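Transcriptional regulator ComR (Streptococcus vestibularis F0396, PDB 6HU8) probably binds DNA as a peptide-responsive transcriptional regulator of competence, and belongs to the RNPP family. Local coordinates at residues A[79-84]-A[108-113]; A[83-88]-A[102-107]; A[87-90]-A[95-98]; A[126-131]-A[136-141]; A[156-161]-A[192-197]. All coordinates share one frame; numbering follows the deposited sequence.

Interaction 1 (A[79-84]-A[108-113]); sequences YEMKNR and YNQFFD
M81 and Q110 mark the closest backbone approach between 79-84 and 108-113, with their CA atoms 10.2 Å apart. Segment 79-84 is helical throughout; 108-113 takes in the late part of helix 94-111. At this distance the contact is made by side chains: M81 reaches Q110 and F111. The M81 chain is extended up to SD and then turns at chi3 (66°), which swings the methyl group toward the amide of Q110. M81 CE lies 3.3 Å from Q110 NE2, and the two side chains meet nearly at right angles. Q110 NE2 has its polar partner in D106 on the same helix, so M81 CE simply packs beside it. The sulfur serves the other partner. M81 SD sits in the plane of the F111 ring, at its edge, 3.8 Å from F111 CE2. M81 also packs on D106 and V107, one turn back. This is an edge-on Met-aromatic contact at the wider end of an antiparallel helical hairpin, as expected of a TPR-like domain.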
# COMPACT_ATOMS: atom_id res chain seq x y z
N TYR A 79 -6.83 10.47 -11.47
CA TYR A 79 -5.55 9.79 -11.50
C TYR A 79 -4.40 10.77 -11.34
O TYR A 79 -3.41 10.44 -10.72
CB TYR A 79 -5.39 8.99 -12.80
CG TYR A 79 -6.32 7.81 -12.85
CD1 TYR A 79 -6.15 6.74 -11.98
CD2 TYR A 79 -7.38 7.77 -13.74
CE1 TYR A 79 -6.99 5.66 -12.01
CE2 TYR A 79 -8.24 6.69 -13.78
CZ TYR A 79 -8.04 5.64 -12.91
OH TYR A 79 -8.88 4.56 -12.93
N GLU A 80 -4.53 11.98 -11.87
CA GLU A 80 -3.47 12.97 -11.74
C GLU A 80 -3.30 13.38 -10.28
O GLU A 80 -2.17 13.50 -9.79
CB GLU A 80 -3.76 14.21 -12.59
CG GLU A 80 -3.75 13.96 -14.09
CD GLU A 80 -4.37 15.10 -14.88
OE1 GLU A 80 -4.36 16.25 -14.38
OE2 GLU A 80 -4.87 14.85 -16.00
N MET A 81 -4.42 13.59 -9.59
CA MET A 81 -4.37 13.99 -8.19
C MET A 81 -3.93 12.84 -7.29
O MET A 81 -3.21 13.06 -6.31
CB MET A 81 -5.72 14.52 -7.74
CG MET A 81 -6.13 15.79 -8.45
SD MET A 81 -7.77 16.35 -7.96
CE MET A 81 -7.49 16.77 -6.25
N LYS A 82 -4.35 11.62 -7.61
CA LYS A 82 -3.87 10.44 -6.90
C LYS A 82 -2.37 10.30 -7.08
O LYS A 82 -1.63 10.05 -6.12
CB LYS A 82 -4.58 9.17 -7.37
CG LYS A 82 -4.14 7.88 -6.64
CD LYS A 82 -4.82 6.63 -7.25
CE LYS A 82 -4.37 5.32 -6.58
NZ LYS A 82 -4.93 4.09 -7.27
N ASN A 83 -1.91 10.48 -8.32
CA ASN A 83 -0.48 10.40 -8.60
C ASN A 83 0.30 11.44 -7.79
O ASN A 83 1.29 11.11 -7.15
CB ASN A 83 -0.22 10.57 -10.10
CG ASN A 83 1.24 10.30 -10.48
OD1 ASN A 83 1.73 9.18 -10.34
ND2 ASN A 83 1.92 11.32 -10.99
N ARG A 84 -0.16 12.70 -7.81
CA ARG A 84 0.51 13.75 -7.04
C ARG A 84 0.52 13.43 -5.54
O ARG A 84 1.56 13.59 -4.88
CB ARG A 84 -0.17 15.11 -7.27
CG ARG A 84 0.18 15.75 -8.61
CD ARG A 84 -0.56 17.07 -8.81
NE ARG A 84 -1.05 17.20 -10.18
CZ ARG A 84 -2.32 17.40 -10.50
NH1 ARG A 84 -2.69 17.49 -11.77
NH2 ARG A 84 -3.23 17.49 -9.54
N TYR A 108 -10.97 12.90 -2.18
CA TYR A 108 -12.17 12.18 -1.77
C TYR A 108 -13.41 13.03 -2.05
O TYR A 108 -14.36 12.57 -2.66
CB TYR A 108 -12.11 11.78 -0.29
CG TYR A 108 -13.39 11.13 0.21
CD1 TYR A 108 -13.58 9.75 0.13
CD2 TYR A 108 -14.40 11.90 0.78
CE1 TYR A 108 -14.74 9.16 0.60
CE2 TYR A 108 -15.55 11.33 1.24
CZ TYR A 108 -15.73 9.96 1.15
OH TYR A 108 -16.90 9.42 1.61
N ASN A 109 -13.39 14.29 -1.62
CA ASN A 109 -14.52 15.18 -1.82
C ASN A 109 -14.89 15.36 -3.29
O ASN A 109 -16.07 15.48 -3.64
CB ASN A 109 -14.23 16.54 -1.19
CG ASN A 109 -14.30 16.50 0.31
OD1 ASN A 109 -15.05 15.70 0.89
ND2 ASN A 109 -13.53 17.36 0.96
N GLN A 110 -13.88 15.38 -4.15
CA GLN A 110 -14.09 15.63 -5.57
C GLN A 110 -14.55 14.41 -6.36
O GLN A 110 -15.11 14.56 -7.44
CB GLN A 110 -12.80 16.15 -6.21
CG GLN A 110 -12.38 17.53 -5.70
CD GLN A 110 -11.31 18.17 -6.57
OE1 GLN A 110 -11.45 18.26 -7.79
NE2 GLN A 110 -10.23 18.61 -5.94
N PHE A 111 -14.30 13.20 -5.84
CA PHE A 111 -14.50 12.00 -6.65
C PHE A 111 -15.14 10.81 -5.97
O PHE A 111 -15.39 9.80 -6.63
CB PHE A 111 -13.15 11.55 -7.23
CG PHE A 111 -12.54 12.54 -8.16
CD1 PHE A 111 -13.06 12.73 -9.43
CD2 PHE A 111 -11.47 13.31 -7.76
CE1 PHE A 111 -12.51 13.66 -10.29
CE2 PHE A 111 -10.90 14.25 -8.62
CZ PHE A 111 -11.43 14.42 -9.89
N PHE A 112 -15.43 10.91 -4.68
CA PHE A 112 -15.87 9.74 -3.91
C PHE A 112 -17.05 9.00 -4.54
O PHE A 112 -17.23 7.79 -4.32
CB PHE A 112 -16.25 10.15 -2.48
CG PHE A 112 -17.62 10.76 -2.38
CD1 PHE A 112 -17.81 12.12 -2.61
CD2 PHE A 112 -18.72 9.98 -2.07
CE1 PHE A 112 -19.06 12.67 -2.54
CE2 PHE A 112 -19.98 10.52 -1.98
CZ PHE A 112 -20.16 11.87 -2.22
N ASP A 113 -17.86 9.71 -5.32
CA ASP A 113 -19.11 9.12 -5.82
C ASP A 113 -18.92 8.39 -7.15
O ASP A 113 -19.85 7.75 -7.63
CB ASP A 113 -20.22 10.19 -5.97
CG ASP A 113 -21.63 9.56 -5.96
OD1 ASP A 113 -21.82 8.55 -5.25
OD2 ASP A 113 -22.54 10.06 -6.66

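Interaction 2 (A[83-88]-A[102-107]); sequences NRLIKF and DLIEDV
L103 lies opposite L85, and their CA atoms are 6.4 Å apart, so helices 76-87 and 94-111 run close here. L103 spreads its contacts over two residues. L103 CB lies 4.3 Å from L85 CD1. L103 CD1 lies 4.0 Å from F88 CD2, with the two side chains crossing at about a right angle. F88 follows the end of its helix, so this touch lies where the hairpin starts to turn. Next comes I104, which makes the tighter contact. I104 CG1 meets both methyls of L85, at 3.5 Å from L85 CD1 and 3.8 Å from L85 CD2. The L85 side chain starts opposite its own backbone N (chi1 160°), which turns the branched end toward I104. Both residues are buried and also pack on L126 of helix 117-131. Further on, V107 points toward helix 76-87 and packs on Y78. No hydrogen bond or salt bridge crosses between the segments, so this part of the hairpin is joined by apolar side-chain packing alone.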
# COMPACT_ATOMS: atom_id res chain seq x y z
N ASN A 83 -1.91 10.48 -8.32
CA ASN A 83 -0.48 10.40 -8.60
C ASN A 83 0.30 11.44 -7.79
O ASN A 83 1.29 11.11 -7.15
CB ASN A 83 -0.22 10.57 -10.10
CG ASN A 83 1.24 10.30 -10.48
OD1 ASN A 83 1.73 9.18 -10.34
ND2 ASN A 83 1.92 11.32 -10.99
N ARG A 84 -0.16 12.70 -7.81
CA ARG A 84 0.51 13.75 -7.04
C ARG A 84 0.52 13.43 -5.54
O ARG A 84 1.56 13.59 -4.88
CB ARG A 84 -0.17 15.11 -7.27
CG ARG A 84 0.18 15.75 -8.61
CD ARG A 84 -0.56 17.07 -8.81
NE ARG A 84 -1.05 17.20 -10.18
CZ ARG A 84 -2.32 17.40 -10.50
NH1 ARG A 84 -2.69 17.49 -11.77
NH2 ARG A 84 -3.23 17.49 -9.54
N LEU A 85 -0.62 12.97 -5.03
CA LEU A 85 -0.78 12.57 -3.63
C LEU A 85 0.22 11.50 -3.17
O LEU A 85 0.87 11.65 -2.14
CB LEU A 85 -2.22 12.07 -3.40
CG LEU A 85 -2.46 11.18 -2.16
CD1 LEU A 85 -2.16 11.96 -0.90
CD2 LEU A 85 -3.89 10.61 -2.11
N ILE A 86 0.31 10.41 -3.93
CA ILE A 86 1.15 9.28 -3.57
C ILE A 86 2.64 9.62 -3.65
O ILE A 86 3.44 9.08 -2.88
CB ILE A 86 0.84 8.07 -4.47
CG1 ILE A 86 -0.62 7.63 -4.28
CG2 ILE A 86 1.79 6.90 -4.18
CD1 ILE A 86 -0.95 6.30 -4.88
N LYS A 87 2.98 10.53 -4.56
CA LYS A 87 4.36 10.97 -4.79
C LYS A 87 4.86 11.93 -3.71
O LYS A 87 6.06 12.15 -3.56
CB LYS A 87 4.46 11.65 -6.17
CG LYS A 87 4.84 10.71 -7.29
CD LYS A 87 4.44 11.27 -8.66
CE LYS A 87 5.13 12.58 -8.97
NZ LYS A 87 4.80 12.97 -10.37
N PHE A 88 3.92 12.51 -2.97
CA PHE A 88 4.19 13.51 -1.94
C PHE A 88 4.82 12.89 -0.67
O PHE A 88 4.16 12.15 0.06
CB PHE A 88 2.87 14.22 -1.60
CG PHE A 88 3.03 15.51 -0.84
CD1 PHE A 88 3.30 15.51 0.51
CD2 PHE A 88 2.86 16.73 -1.49
CE1 PHE A 88 3.44 16.70 1.21
CE2 PHE A 88 2.98 17.92 -0.79
CZ PHE A 88 3.28 17.90 0.56
N ASP A 102 -4.72 16.86 3.70
CA ASP A 102 -5.60 17.78 3.00
C ASP A 102 -5.79 17.38 1.54
O ASP A 102 -6.86 17.55 0.98
CB ASP A 102 -5.08 19.22 3.09
CG ASP A 102 -5.33 19.84 4.45
OD1 ASP A 102 -6.19 19.32 5.20
OD2 ASP A 102 -4.67 20.85 4.78
N LEU A 103 -4.74 16.81 0.94
CA LEU A 103 -4.84 16.38 -0.45
C LEU A 103 -5.81 15.22 -0.57
O LEU A 103 -6.64 15.17 -1.47
CB LEU A 103 -3.48 16.00 -1.01
CG LEU A 103 -2.52 17.19 -1.12
CD1 LEU A 103 -1.14 16.73 -1.54
CD2 LEU A 103 -3.07 18.24 -2.09
N ILE A 104 -5.69 14.28 0.37
CA ILE A 104 -6.56 13.12 0.43
C ILE A 104 -8.00 13.54 0.58
O ILE A 104 -8.88 13.07 -0.14
CB ILE A 104 -6.19 12.19 1.61
CG1 ILE A 104 -4.79 11.62 1.40
CG2 ILE A 104 -7.23 11.06 1.79
CD1 ILE A 104 -4.14 11.14 2.66
N GLU A 105 -8.25 14.45 1.52
CA GLU A 105 -9.59 14.96 1.76
C GLU A 105 -10.17 15.59 0.50
O GLU A 105 -11.35 15.40 0.16
CB GLU A 105 -9.56 15.98 2.89
CG GLU A 105 -10.88 16.70 3.11
CD GLU A 105 -10.85 17.56 4.35
OE1 GLU A 105 -10.40 17.06 5.41
OE2 GLU A 105 -11.26 18.74 4.28
N ASP A 106 -9.31 16.32 -0.20
CA ASP A 106 -9.68 17.03 -1.41
C ASP A 106 -10.11 16.05 -2.51
O ASP A 106 -11.19 16.17 -3.09
CB ASP A 106 -8.50 17.89 -1.87
CG ASP A 106 -8.89 18.94 -2.89
OD1 ASP A 106 -10.11 19.07 -3.17
OD2 ASP A 106 -7.98 19.63 -3.40
N VAL A 107 -9.26 15.06 -2.78
CA VAL A 107 -9.53 14.04 -3.78
C VAL A 107 -10.81 13.28 -3.45
O VAL A 107 -11.64 13.05 -4.33
CB VAL A 107 -8.38 13.03 -3.90
CG1 VAL A 107 -8.75 11.93 -4.89
CG2 VAL A 107 -7.09 13.73 -4.32

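Interaction 3 (A[87-90]-A[95-98]); sequences KFPT and ERVK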
# COMPACT_ATOMS: atom_id res chain seq x y z
N LYS A 87 2.98 10.53 -4.56
CA LYS A 87 4.36 10.97 -4.79
C LYS A 87 4.86 11.93 -3.71
O LYS A 87 6.06 12.15 -3.56
CB LYS A 87 4.46 11.65 -6.17
CG LYS A 87 4.84 10.71 -7.29
CD LYS A 87 4.44 11.27 -8.66
CE LYS A 87 5.13 12.58 -8.97
NZ LYS A 87 4.80 12.97 -10.37
N PHE A 88 3.92 12.51 -2.97
CA PHE A 88 4.19 13.51 -1.94
C PHE A 88 4.82 12.89 -0.67
O PHE A 88 4.16 12.15 0.06
CB PHE A 88 2.87 14.22 -1.60
CG PHE A 88 3.03 15.51 -0.84
CD1 PHE A 88 3.30 15.51 0.51
CD2 PHE A 88 2.86 16.73 -1.49
CE1 PHE A 88 3.44 16.70 1.21
CE2 PHE A 88 2.98 17.92 -0.79
CZ PHE A 88 3.28 17.90 0.56
N PRO A 89 6.11 13.18 -0.41
CA PRO A 89 6.72 12.65 0.82
C PRO A 89 6.48 13.56 2.02
O PRO A 89 6.24 14.75 1.85
CB PRO A 89 8.21 12.59 0.47
CG PRO A 89 8.40 13.79 -0.43
CD PRO A 89 7.09 13.94 -1.21
N THR A 90 6.52 13.00 3.23
CA THR A 90 6.33 13.81 4.43
C THR A 90 7.56 13.80 5.32
O THR A 90 7.81 14.76 6.05
CB THR A 90 5.13 13.33 5.25
OG1 THR A 90 5.26 11.93 5.50
CG2 THR A 90 3.82 13.60 4.51
N GLU A 95 3.95 19.23 9.28
CA GLU A 95 3.31 20.21 8.40
C GLU A 95 3.07 19.62 7.00
O GLU A 95 2.10 19.96 6.31
CB GLU A 95 4.15 21.49 8.30
CG GLU A 95 3.78 22.38 7.11
CD GLU A 95 3.72 23.85 7.47
OE1 GLU A 95 4.36 24.24 8.47
OE2 GLU A 95 3.03 24.61 6.75
N ARG A 96 3.96 18.72 6.59
CA ARG A 96 3.80 17.98 5.34
C ARG A 96 2.69 16.94 5.49
O ARG A 96 1.88 16.75 4.59
CB ARG A 96 5.11 17.31 4.92
CG ARG A 96 6.23 18.27 4.54
CD ARG A 96 7.48 17.52 4.10
NE ARG A 96 7.36 17.00 2.73
CZ ARG A 96 8.03 17.47 1.68
NH1 ARG A 96 8.90 18.47 1.83
NH2 ARG A 96 7.85 16.93 0.48
N VAL A 97 2.66 16.27 6.64
CA VAL A 97 1.63 15.30 6.94
C VAL A 97 0.25 15.94 6.82
O VAL A 97 -0.65 15.37 6.22
CB VAL A 97 1.81 14.71 8.35
CG1 VAL A 97 0.58 13.90 8.76
CG2 VAL A 97 3.06 13.84 8.39
N LYS A 98 0.11 17.15 7.35
CA LYS A 98 -1.15 17.88 7.22
C LYS A 98 -1.47 18.19 5.76
O LYS A 98 -2.62 18.08 5.33
CB LYS A 98 -1.11 19.18 8.02
CG LYS A 98 -2.32 20.07 7.79
CD LYS A 98 -1.91 21.51 7.55
CE LYS A 98 -3.09 22.39 7.17
NZ LYS A 98 -3.22 22.54 5.69
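T90 and R96 bring their CA atoms to 5.0 Å where the loop 87-90 passes the first turns of helix 94-111. R96 carries most of the contact. Its side chain bends at chi3 (77°) and folds back along the loop to reach the carbonyl of P89. R96 NE donates to P89 O over 2.7 Å, at an N-H...O angle of 153°. A second, weak bond runs to the same oxygen from R96 NH2, at 3.0 Å. P89 O lies in the guanidinium plane, but NE stands above the carbonyl plane of P89. The same NH2 also touches the proline ring, 3.3 Å from P89 CG. These bonds close the short loop between two antiparallel helices of the TPR-like domain. The backbone N of R96, in the first turn of helix 94-111, is bonded to the side chain of D93 just before the helix. T90 also packs on V97. T90 CB lies 3.8 Å from V97 CG2, and T90 CG2 sits 3.6 Å from V97 N. The F88 ring adds CE1 at 3.7 Å from R96 O.

Interaction 4 (A[126-131]-A[136-141]); sequences LENILS and EERPKV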
# COMPACT_ATOMS: atom_id res chain seq x y z
N LEU A 126 -4.11 5.43 3.27
CA LEU A 126 -3.21 6.57 3.39
C LEU A 126 -3.60 7.45 4.57
O LEU A 126 -2.74 7.89 5.34
CB LEU A 126 -3.24 7.40 2.10
CG LEU A 126 -2.61 6.73 0.88
CD1 LEU A 126 -2.95 7.50 -0.38
CD2 LEU A 126 -1.10 6.63 1.07
N GLU A 127 -4.89 7.70 4.71
CA GLU A 127 -5.39 8.57 5.76
C GLU A 127 -5.17 7.95 7.14
O GLU A 127 -4.72 8.63 8.06
CB GLU A 127 -6.86 8.89 5.55
CG GLU A 127 -7.39 9.99 6.45
CD GLU A 127 -8.90 10.10 6.41
OE1 GLU A 127 -9.41 11.22 6.19
OE2 GLU A 127 -9.59 9.08 6.61
N ASN A 128 -5.51 6.67 7.29
CA ASN A 128 -5.37 5.98 8.57
C ASN A 128 -3.90 5.93 9.03
O ASN A 128 -3.59 6.34 10.14
CB ASN A 128 -5.96 4.57 8.49
CG ASN A 128 -7.49 4.56 8.58
OD1 ASN A 128 -8.12 5.60 8.69
ND2 ASN A 128 -8.09 3.36 8.52
N ILE A 129 -3.00 5.46 8.17
CA ILE A 129 -1.58 5.41 8.51
C ILE A 129 -1.03 6.81 8.81
O ILE A 129 -0.44 7.02 9.87
CB ILE A 129 -0.74 4.76 7.37
CG1 ILE A 129 -1.13 3.30 7.17
CG2 ILE A 129 0.76 4.86 7.68
CD1 ILE A 129 -0.47 2.63 5.99
N LEU A 130 -1.24 7.76 7.90
CA LEU A 130 -0.73 9.13 8.08
C LEU A 130 -1.22 9.79 9.36
O LEU A 130 -0.54 10.66 9.91
CB LEU A 130 -1.13 10.01 6.90
CG LEU A 130 -0.30 9.94 5.63
CD1 LEU A 130 -1.09 10.53 4.48
CD2 LEU A 130 1.04 10.67 5.79
N SER A 131 -2.39 9.39 9.84
CA SER A 131 -2.97 10.00 11.03
C SER A 131 -2.82 9.13 12.28
O SER A 131 -3.22 9.53 13.37
CB SER A 131 -4.44 10.31 10.79
OG SER A 131 -5.20 9.12 10.81
N GLU A 136 -8.47 -0.98 14.19
CA GLU A 136 -9.65 -1.52 14.86
C GLU A 136 -10.78 -0.49 14.95
O GLU A 136 -11.96 -0.86 15.02
CB GLU A 136 -9.30 -2.02 16.26
CG GLU A 136 -8.32 -3.18 16.29
CD GLU A 136 -6.95 -2.76 16.80
OE1 GLU A 136 -6.37 -1.80 16.24
OE2 GLU A 136 -6.45 -3.39 17.77
N GLU A 137 -10.43 0.79 14.95
CA GLU A 137 -11.40 1.87 15.04
C GLU A 137 -12.28 1.95 13.80
O GLU A 137 -13.32 2.61 13.80
CB GLU A 137 -10.70 3.23 15.24
CG GLU A 137 -10.22 3.51 16.66
CD GLU A 137 -10.00 5.00 16.94
OE1 GLU A 137 -9.58 5.74 16.02
OE2 GLU A 137 -10.26 5.42 18.09
N ARG A 138 -11.85 1.28 12.73
CA ARG A 138 -12.52 1.37 11.43
C ARG A 138 -12.93 0.02 10.85
O ARG A 138 -12.42 -0.37 9.79
CB ARG A 138 -11.60 2.10 10.45
CG ARG A 138 -11.09 3.41 10.99
CD ARG A 138 -11.87 4.57 10.42
NE ARG A 138 -11.09 5.26 9.38
CZ ARG A 138 -11.56 5.60 8.18
NH1 ARG A 138 -12.82 5.32 7.87
NH2 ARG A 138 -10.77 6.22 7.31
N PRO A 139 -13.88 -0.67 11.50
CA PRO A 139 -14.35 -2.01 11.10
C PRO A 139 -14.85 -2.08 9.66
O PRO A 139 -14.67 -3.12 9.00
CB PRO A 139 -15.50 -2.29 12.08
CG PRO A 139 -15.96 -0.95 12.52
CD PRO A 139 -14.71 -0.12 12.59
N LYS A 140 -15.48 -1.02 9.17
CA LYS A 140 -16.01 -1.04 7.82
C LYS A 140 -14.86 -1.03 6.82
O LYS A 140 -14.90 -1.70 5.80
CB LYS A 140 -16.95 0.14 7.58
CG LYS A 140 -18.10 0.21 8.57
CD LYS A 140 -19.19 1.19 8.14
CE LYS A 140 -18.67 2.19 7.09
NZ LYS A 140 -19.78 2.91 6.40
N VAL A 141 -13.81 -0.29 7.14
CA VAL A 141 -12.59 -0.30 6.35
C VAL A 141 -11.91 -1.66 6.47
O VAL A 141 -11.43 -2.23 5.48
CB VAL A 141 -11.63 0.82 6.81
CG1 VAL A 141 -10.27 0.67 6.16
CG2 VAL A 141 -12.24 2.18 6.53
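R138 and N128 form the close part of this contact. R138 grips the asparagine side-on. R138 NE and NH2 both donate to N128 OD1, each over 3.1 Å, with N-H...O angles of 143° and 141°. The bond from NE lies in the carbonyl plane, on a lone pair. The one from NH2 is tilted from that plane. The amide and guanidinium planes are steeply turned, 74° apart. R138 bends at chi2 and chi3, and this brings the guanidinium back over V141, whose CG2 lies 3.4 Å above one face, offset toward the rim. V141 CG1 is 4.2 Å from N128 ND2, which is hydrogen-bonded to Y168 of helix 160-173. The buried amide is thus held at both ends.

The outer side is looser. The partly exposed E127 reaches R138 with one oxygen, OE2, in a salt bridge of 3.2 Å to R138 NH2, and the two flat groups do not lie in one plane. R138 stands at the N-cap position of helix 139-152, so its side chain joins the start of that helix to the late turns of helix 117-131. R138 NH2 has another acidic partner in D124. With two carboxylates close by, the arginine charge is probably well balanced, while the two bonds to N128 OD1 are likely to restrict how the guanidinium turns.

Interaction 5 (A[156-161]-A[192-197]); sequences KKFSTN and LKQNIP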
# COMPACT_ATOMS: atom_id res chain seq x y z
N LYS A 156 1.20 -12.42 -8.04
CA LYS A 156 2.64 -12.44 -8.25
C LYS A 156 3.14 -11.05 -8.61
O LYS A 156 4.27 -10.68 -8.28
CB LYS A 156 3.02 -13.45 -9.33
CG LYS A 156 2.98 -14.91 -8.85
CD LYS A 156 3.70 -15.85 -9.81
CE LYS A 156 3.63 -17.31 -9.33
NZ LYS A 156 2.27 -17.91 -9.49
N LYS A 157 2.29 -10.27 -9.27
CA LYS A 157 2.63 -8.92 -9.67
C LYS A 157 1.71 -7.93 -8.96
O LYS A 157 0.49 -8.03 -9.05
CB LYS A 157 2.53 -8.77 -11.19
CG LYS A 157 3.01 -7.44 -11.74
CD LYS A 157 2.87 -7.39 -13.26
CE LYS A 157 3.50 -6.13 -13.85
NZ LYS A 157 3.18 -5.96 -15.30
N PHE A 158 2.30 -6.98 -8.23
CA PHE A 158 1.55 -6.02 -7.41
C PHE A 158 1.37 -4.69 -8.13
O PHE A 158 2.32 -4.18 -8.70
CB PHE A 158 2.27 -5.76 -6.08
CG PHE A 158 2.38 -6.96 -5.17
CD1 PHE A 158 1.34 -7.86 -5.06
CD2 PHE A 158 3.53 -7.16 -4.41
CE1 PHE A 158 1.44 -8.96 -4.23
CE2 PHE A 158 3.63 -8.25 -3.56
CZ PHE A 158 2.59 -9.15 -3.47
N SER A 159 0.17 -4.13 -8.06
CA SER A 159 -0.10 -2.78 -8.52
C SER A 159 0.18 -1.79 -7.40
O SER A 159 0.46 -2.18 -6.27
CB SER A 159 -1.55 -2.63 -8.96
OG SER A 159 -2.43 -2.89 -7.86
N THR A 160 0.04 -0.50 -7.70
CA THR A 160 0.20 0.52 -6.67
C THR A 160 -0.85 0.32 -5.59
O THR A 160 -0.50 0.32 -4.40
CB THR A 160 0.10 1.94 -7.24
OG1 THR A 160 1.08 2.10 -8.26
CG2 THR A 160 0.38 2.97 -6.15
N ASN A 161 -2.12 0.11 -5.96
CA ASN A 161 -3.14 -0.17 -4.95
C ASN A 161 -2.78 -1.41 -4.12
O ASN A 161 -2.97 -1.41 -2.90
CB ASN A 161 -4.54 -0.37 -5.56
CG ASN A 161 -5.13 0.92 -6.09
OD1 ASN A 161 -4.67 2.02 -5.77
ND2 ASN A 161 -6.17 0.79 -6.91
N LEU A 192 9.85 -8.38 -2.61
CA LEU A 192 11.25 -8.38 -3.02
C LEU A 192 11.47 -8.73 -4.50
O LEU A 192 12.50 -8.38 -5.07
CB LEU A 192 12.05 -9.33 -2.14
CG LEU A 192 12.32 -8.81 -0.73
CD1 LEU A 192 13.04 -9.86 0.12
CD2 LEU A 192 13.12 -7.51 -0.81
N LYS A 193 10.50 -9.40 -5.12
CA LYS A 193 10.65 -9.81 -6.52
C LYS A 193 9.98 -8.87 -7.52
O LYS A 193 10.01 -9.12 -8.72
CB LYS A 193 10.09 -11.21 -6.73
CG LYS A 193 10.85 -12.33 -6.04
CD LYS A 193 10.12 -13.66 -6.27
CE LYS A 193 10.79 -14.82 -5.55
NZ LYS A 193 10.18 -16.10 -6.02
N GLN A 194 9.37 -7.79 -7.03
CA GLN A 194 8.68 -6.87 -7.93
C GLN A 194 9.66 -6.16 -8.84
O GLN A 194 10.74 -5.72 -8.40
CB GLN A 194 7.85 -5.84 -7.14
CG GLN A 194 6.71 -6.45 -6.33
CD GLN A 194 5.79 -7.31 -7.19
OE1 GLN A 194 5.15 -6.81 -8.11
NE2 GLN A 194 5.74 -8.61 -6.90
N ASN A 195 9.31 -6.07 -10.12
CA ASN A 195 10.09 -5.27 -11.04
C ASN A 195 10.09 -3.83 -10.55
O ASN A 195 9.13 -3.40 -9.91
CB ASN A 195 9.53 -5.36 -12.46
CG ASN A 195 10.22 -4.39 -13.41
OD1 ASN A 195 11.43 -4.47 -13.63
ND2 ASN A 195 9.45 -3.45 -13.97
N ILE A 196 11.17 -3.11 -10.82
CA ILE A 196 11.24 -1.70 -10.48
C ILE A 196 11.09 -0.88 -11.77
O ILE A 196 11.99 -0.87 -12.60
CB ILE A 196 12.57 -1.36 -9.76
CG1 ILE A 196 12.80 -2.31 -8.59
CG2 ILE A 196 12.57 0.09 -9.31
CD1 ILE A 196 14.10 -2.05 -7.82
N PRO A 197 9.94 -0.22 -11.94
CA PRO A 197 9.61 0.51 -13.17
C PRO A 197 10.02 1.97 -13.15
O PRO A 197 10.48 2.46 -12.12
CB PRO A 197 8.09 0.40 -13.22
CG PRO A 197 7.70 0.48 -11.77
CD PRO A 197 8.81 -0.22 -11.00
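Q194 meets the backbone of K156 and F158 with both ends of its amide. Q194 NE2 donates to K156 O over 2.9 Å at a nearly straight 168°, and the acceptor lies in the amide plane. Q194 OE1 accepts from F158 N over 2.9 Å at 175°, with that donor well above the carbonyl plane of the glutamine. One side-chain amide therefore satisfies a carbonyl and an N-H two residues apart. Q194 NE2 has a second acceptor, R190 O, so the glutamine nitrogen serves two carbonyls. The side chain bends at chi2, which turns the amide along the backbone of 156-158. K157 lies between the two bonded residues, and its CA is 3.6 Å from Q194 OE1.

In the helical repeat domain, the bonds join the stretch leading into helix 160-173 to the loop between helices 181-192 and 200-219. Next to the bonds, the buried F158 ring packs against the amide, with F158 CD2 3.6 Å from Q194 CD and the two planes 30° apart. S159 is the N-cap of helix 160-173, and its side chain caps a backbone N of the first turn. The F158 carbonyl is bonded to Y202 OH, and the backbone N of S159 to D162. In 192-197, the carbonyls of L192 and Q194 both accept from K232 NZ of helix 226-240.

In the fold
Interactions 1, 2 and 3 follow one antiparallel hairpin, helices 76-87 and 94-111, from its wide end to its turn. The centres of interactions 1 and 2 are about 7 Å apart, and M81 CE touches V107 CG2 at 3.6 Å. The centres of interactions 2 and 3 are about 9 Å apart. The hairpin packs directly on helix 117-131, which carries 126-131 of interaction 4: I104 CD1 meets L130 CD1 at 3.6 Å, and V97 CG1 meets L130 O at 3.6 Å. Interaction 5 is further off, about 24 Å from interaction 4, centre to centre, and across the centre of the chain. It still meets the hairpin through K82 NZ and N161 OD1, a probable hydrogen bond of 2.6 Å.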